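Local atomic coordinates of methane monooxygenase regulatory protein B (Methylococcus capsulatus, PDB entry 4GAM), a protein that binds the hydroxylase component of soluble methane monooxygenase as its regulatory subunit and probably controls substrate access to the active site. Residues D36-L42 with W77-G83. Numbering follows the deposited sequence.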
ATOM      1  N   ASP D  36      10.847 -24.874 -28.786  1.00 39.46           N
ATOM      2  CA  ASP D  36      11.984 -24.692 -27.885  1.00 37.91           C
ATOM      3  C   ASP D  36      11.964 -23.307 -27.250  1.00 34.84           C
ATOM      4  O   ASP D  36      12.929 -22.893 -26.611  1.00 38.16           O
ATOM      5  CB  ASP D  36      13.308 -24.894 -28.630  1.00 39.48           C
ATOM      6  CG  ASP D  36      13.673 -23.709 -29.517  1.00 47.53           C
ATOM      7  OD1 ASP D  36      12.756 -23.082 -30.087  1.00 59.74           O
ATOM      8  OD2 ASP D  36      14.879 -23.403 -29.644  1.00 41.90           O
ATOM      9  N   THR D  37      10.860 -22.592 -27.433  1.00 36.60           N
ATOM     10  CA  THR D  37      10.772 -21.211 -26.979  1.00 43.54           C
ATOM     11  C   THR D  37      10.224 -21.103 -25.566  1.00 49.18           C
ATOM     12  O   THR D  37       9.998 -22.106 -24.892  1.00 51.26           O
ATOM     13  CB  THR D  37       9.909 -20.349 -27.923  1.00 51.95           C
ATOM     14  OG1 THR D  37       8.540 -20.767 -27.844  1.00 56.80           O
ATOM     15  CG2 THR D  37      10.396 -20.477 -29.360  1.00 59.27           C
ATOM     16  N   VAL D  38      10.022 -19.866 -25.128  1.00 56.70           N
ATOM     17  CA  VAL D  38       9.538 -19.584 -23.788  1.00 56.70           C
ATOM     18  C   VAL D  38       8.746 -18.285 -23.840  1.00 56.64           C
ATOM     19  O   VAL D  38       9.070 -17.384 -24.617  1.00 56.11           O
ATOM     20  CB  VAL D  38      10.714 -19.495 -22.774  1.00 34.73           C
ATOM     21  CG1 VAL D  38      10.944 -18.061 -22.304  1.00 39.32           C
ATOM     22  CG2 VAL D  38      10.475 -20.418 -21.595  1.00 29.06           C
ATOM     23  N   VAL D  39       7.687 -18.198 -23.044  1.00 51.80           N
ATOM     24  CA  VAL D  39       6.872 -16.992 -23.023  1.00 49.17           C
ATOM     25  C   VAL D  39       6.811 -16.384 -21.627  1.00 58.76           C
ATOM     26  O   VAL D  39       6.413 -17.042 -20.663  1.00 57.64           O
ATOM     27  CB  VAL D  39       5.446 -17.256 -23.538  1.00 44.27           C
ATOM     28  CG1 VAL D  39       4.624 -15.970 -23.526  1.00 25.19           C
ATOM     29  CG2 VAL D  39       5.493 -17.855 -24.934  1.00 43.03           C
ATOM     30  N   LEU D  40       7.216 -15.123 -21.531  1.00 56.78           N
ATOM     31  CA  LEU D  40       7.170 -14.393 -20.275  1.00 45.10           C
ATOM     32  C   LEU D  40       6.240 -13.191 -20.399  1.00 47.40           C
ATOM     33  O   LEU D  40       6.360 -12.395 -21.330  1.00 41.22           O
ATOM     34  CB  LEU D  40       8.576 -13.948 -19.877  1.00 39.47           C
ATOM     35  CG  LEU D  40       8.734 -13.295 -18.504  1.00 43.01           C
ATOM     36  CD1 LEU D  40       8.055 -14.132 -17.433  1.00 23.62           C
ATOM     37  CD2 LEU D  40      10.211 -13.105 -18.186  1.00 39.83           C
ATOM     38  N   VAL D  41       5.300 -13.076 -19.467  1.00 51.96           N
ATOM     39  CA  VAL D  41       4.389 -11.938 -19.438  1.00 48.74           C
ATOM     40  C   VAL D  41       4.675 -11.074 -18.221  1.00 52.63           C
ATOM     41  O   VAL D  41       4.540 -11.528 -17.083  1.00 44.59           O
ATOM     42  CB  VAL D  41       2.916 -12.381 -19.398  1.00 41.40           C
ATOM     43  CG1 VAL D  41       2.017 -11.188 -19.103  1.00 33.65           C
ATOM     44  CG2 VAL D  41       2.522 -13.045 -20.711  1.00 44.74           C
ATOM     45  N   LEU D  42       5.068  -9.827 -18.464  1.00 59.33           N
ATOM     46  CA  LEU D  42       5.431  -8.912 -17.387  1.00 57.78           C
ATOM     47  C   LEU D  42       4.527  -7.677 -17.341  1.00 47.74           C
ATOM     48  O   LEU D  42       4.433  -6.922 -18.309  1.00 40.16           O
ATOM     49  CB  LEU D  42       6.901  -8.503 -17.508  1.00 58.06           C
ATOM     50  CG  LEU D  42       7.913  -9.651 -17.432  1.00 59.41           C
ATOM     51  CD1 LEU D  42       9.328  -9.136 -17.627  1.00 62.80           C
ATOM     52  CD2 LEU D  42       7.797 -10.394 -16.113  1.00 53.80           C
ATOM     53  N   TRP D  77       3.884  -6.588 -21.024  1.00 54.44           N
ATOM     54  CA  TRP D  77       4.919  -6.851 -22.009  1.00 55.40           C
ATOM     55  C   TRP D  77       4.916  -8.321 -22.389  1.00 47.94           C
ATOM     56  O   TRP D  77       5.043  -9.198 -21.535  1.00 44.15           O
ATOM     57  CB  TRP D  77       6.291  -6.454 -21.463  1.00 46.71           C
ATOM     58  CG  TRP D  77       6.389  -5.010 -21.135  1.00 39.78           C
ATOM     59  CD1 TRP D  77       6.315  -4.444 -19.897  1.00 43.37           C
ATOM     60  CD2 TRP D  77       6.564  -3.933 -22.059  1.00 39.42           C
ATOM     61  NE1 TRP D  77       6.445  -3.081 -19.992  1.00 38.25           N
ATOM     62  CE2 TRP D  77       6.594  -2.741 -21.311  1.00 37.52           C
ATOM     63  CE3 TRP D  77       6.703  -3.863 -23.448  1.00 37.28           C
ATOM     64  CZ2 TRP D  77       6.758  -1.492 -21.904  1.00 37.66           C
ATOM     65  CZ3 TRP D  77       6.863  -2.624 -24.035  1.00 35.86           C
ATOM     66  CH2 TRP D  77       6.889  -1.454 -23.265  1.00 38.66           C
ATOM     67  N   TRP D  78       4.760  -8.584 -23.678  1.00 45.32           N
ATOM     68  CA  TRP D  78       4.795  -9.944 -24.179  1.00 48.61           C
ATOM     69  C   TRP D  78       6.224 -10.274 -24.604  1.00 42.55           C
ATOM     70  O   TRP D  78       6.692  -9.816 -25.642  1.00 41.10           O
ATOM     71  CB  TRP D  78       3.815 -10.093 -25.343  1.00 47.86           C
ATOM     72  CG  TRP D  78       3.662 -11.488 -25.860  1.00 41.20           C
ATOM     73  CD1 TRP D  78       2.795 -12.445 -25.410  1.00 32.77           C
ATOM     74  CD2 TRP D  78       4.385 -12.077 -26.945  1.00 43.31           C
ATOM     75  NE1 TRP D  78       2.941 -13.596 -26.146  1.00 26.03           N
ATOM     76  CE2 TRP D  78       3.909 -13.397 -27.095  1.00 47.14           C
ATOM     77  CE3 TRP D  78       5.389 -11.618 -27.803  1.00 39.48           C
ATOM     78  CZ2 TRP D  78       4.409 -14.261 -28.068  1.00 40.28           C
ATOM     79  CZ3 TRP D  78       5.881 -12.476 -28.767  1.00 43.86           C
ATOM     80  CH2 TRP D  78       5.389 -13.781 -28.895  1.00 39.89           C
ATOM     81  N   ILE D  79       6.915 -11.051 -23.775  1.00 42.20           N
ATOM     82  CA  ILE D  79       8.300 -11.436 -24.033  1.00 39.40           C
ATOM     83  C   ILE D  79       8.375 -12.888 -24.498  1.00 37.39           C
ATOM     84  O   ILE D  79       7.690 -13.753 -23.955  1.00 39.58           O
ATOM     85  CB  ILE D  79       9.182 -11.260 -22.768  1.00 42.11           C
ATOM     86  CG1 ILE D  79       9.232  -9.798 -22.339  1.00 37.18           C
ATOM     87  CG2 ILE D  79      10.590 -11.760 -23.001  1.00 41.75           C
ATOM     88  CD1 ILE D  79       8.359  -9.497 -21.152  1.00 33.42           C
ATOM     89  N   LYS D  80       9.202 -13.149 -25.505  1.00 26.05           N
ATOM     90  CA  LYS D  80       9.375 -14.497 -26.031  1.00 26.36           C
ATOM     91  C   LYS D  80      10.817 -14.714 -26.473  1.00 38.16           C
ATOM     92  O   LYS D  80      11.350 -13.950 -27.275  1.00 39.83           O
ATOM     93  CB  LYS D  80       8.416 -14.736 -27.200  1.00 39.92           C
ATOM     94  CG  LYS D  80       8.571 -16.078 -27.906  1.00 33.41           C
ATOM     95  CD  LYS D  80       7.225 -16.542 -28.440  1.00 35.10           C
ATOM     96  CE  LYS D  80       7.342 -17.774 -29.315  1.00 38.16           C
ATOM     97  NZ  LYS D  80       5.996 -18.331 -29.637  1.00 35.77           N
ATOM     98  N   ALA D  81      11.448 -15.756 -25.940  1.00 40.58           N
ATOM     99  CA  ALA D  81      12.838 -16.056 -26.267  1.00 37.88           C
ATOM    100  C   ALA D  81      13.026 -17.540 -26.542  1.00 42.25           C
ATOM    101  O   ALA D  81      12.125 -18.344 -26.304  1.00 36.86           O
ATOM    102  CB  ALA D  81      13.757 -15.612 -25.140  1.00 35.82           C
ATOM    103  N   ASN D  82      14.204 -17.896 -27.045  1.00 44.95           N
ATOM    104  CA  ASN D  82      14.529 -19.288 -27.322  1.00 37.15           C
ATOM    105  C   ASN D  82      15.294 -19.949 -26.180  1.00 42.31           C
ATOM    106  O   ASN D  82      16.400 -19.532 -25.835  1.00 47.83           O
ATOM    107  CB  ASN D  82      15.326 -19.409 -28.623  1.00 32.58           C
ATOM    108  CG  ASN D  82      14.439 -19.425 -29.848  1.00 46.20           C
ATOM    109  OD1 ASN D  82      14.213 -18.393 -30.481  1.00 52.96           O
ATOM    110  ND2 ASN D  82      13.923 -20.602 -30.187  1.00 48.83           N
ATOM    111  N   GLY D  83      14.694 -20.979 -25.595  1.00 40.76           N
ATOM    112  CA  GLY D  83      15.357 -21.754 -24.565  1.00 35.35           C
ATOM    113  C   GLY D  83      14.971 -21.342 -23.160  1.00 50.59           C
ATOM    114  O   GLY D  83      14.324 -22.108 -22.447  1.00 62.16           O
TER
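Strands 37-42 and 77-82 run antiparallel, their axes 4.6 Å apart at closest and their directions 159° apart, as the two central strands of the four-stranded sheet in this MmoB/DmpM-family protein; 69-72 and 109-113 flank them. Hydrogen-bonded pairs Val-38/Ala-81, Leu-40/Ile-79 and Leu-42/Trp-77 alternate with non-hydrogen-bonded Thr-37/Asn-82, Val-39/Lys-80 and Val-41/Trp-78. Leu-40 N to Ile-79 O and Ile-79 N to Leu-40 O both measure 2.8 Å, as does Trp-77 N to Leu-42 O; Val-38 N to Ala-81 O, also 2.8 Å, is bent and weak.

The face bearing Leu-40, Leu-42 and Ile-79 is apolar: Leu-42 CD1 meets Ile-79 CD1 at 3.7 Å, and helix 46-63 packs on Leu-42 and Trp-77. The face with Val-39, Val-41, Trp-78 and Lys-80 meets the hydroxylase alpha chain: Lys-80 NZ salt-bridges to an acidic side chain of that chain, and Trp-78 meets an aromatic one as well as, edge-to-face, Tyr-8 of its own chain. The pair thus joins the regulatory protein's interior to its docking surface. Beyond Thr-37, Gly-83 N donates to Asp-36 O at 2.8 Å; Asn-82, its OD1 hydrogen-bonded to Asn-6, bonds weakly through ND2 to Asp-36 OD2 at 3.0 Å.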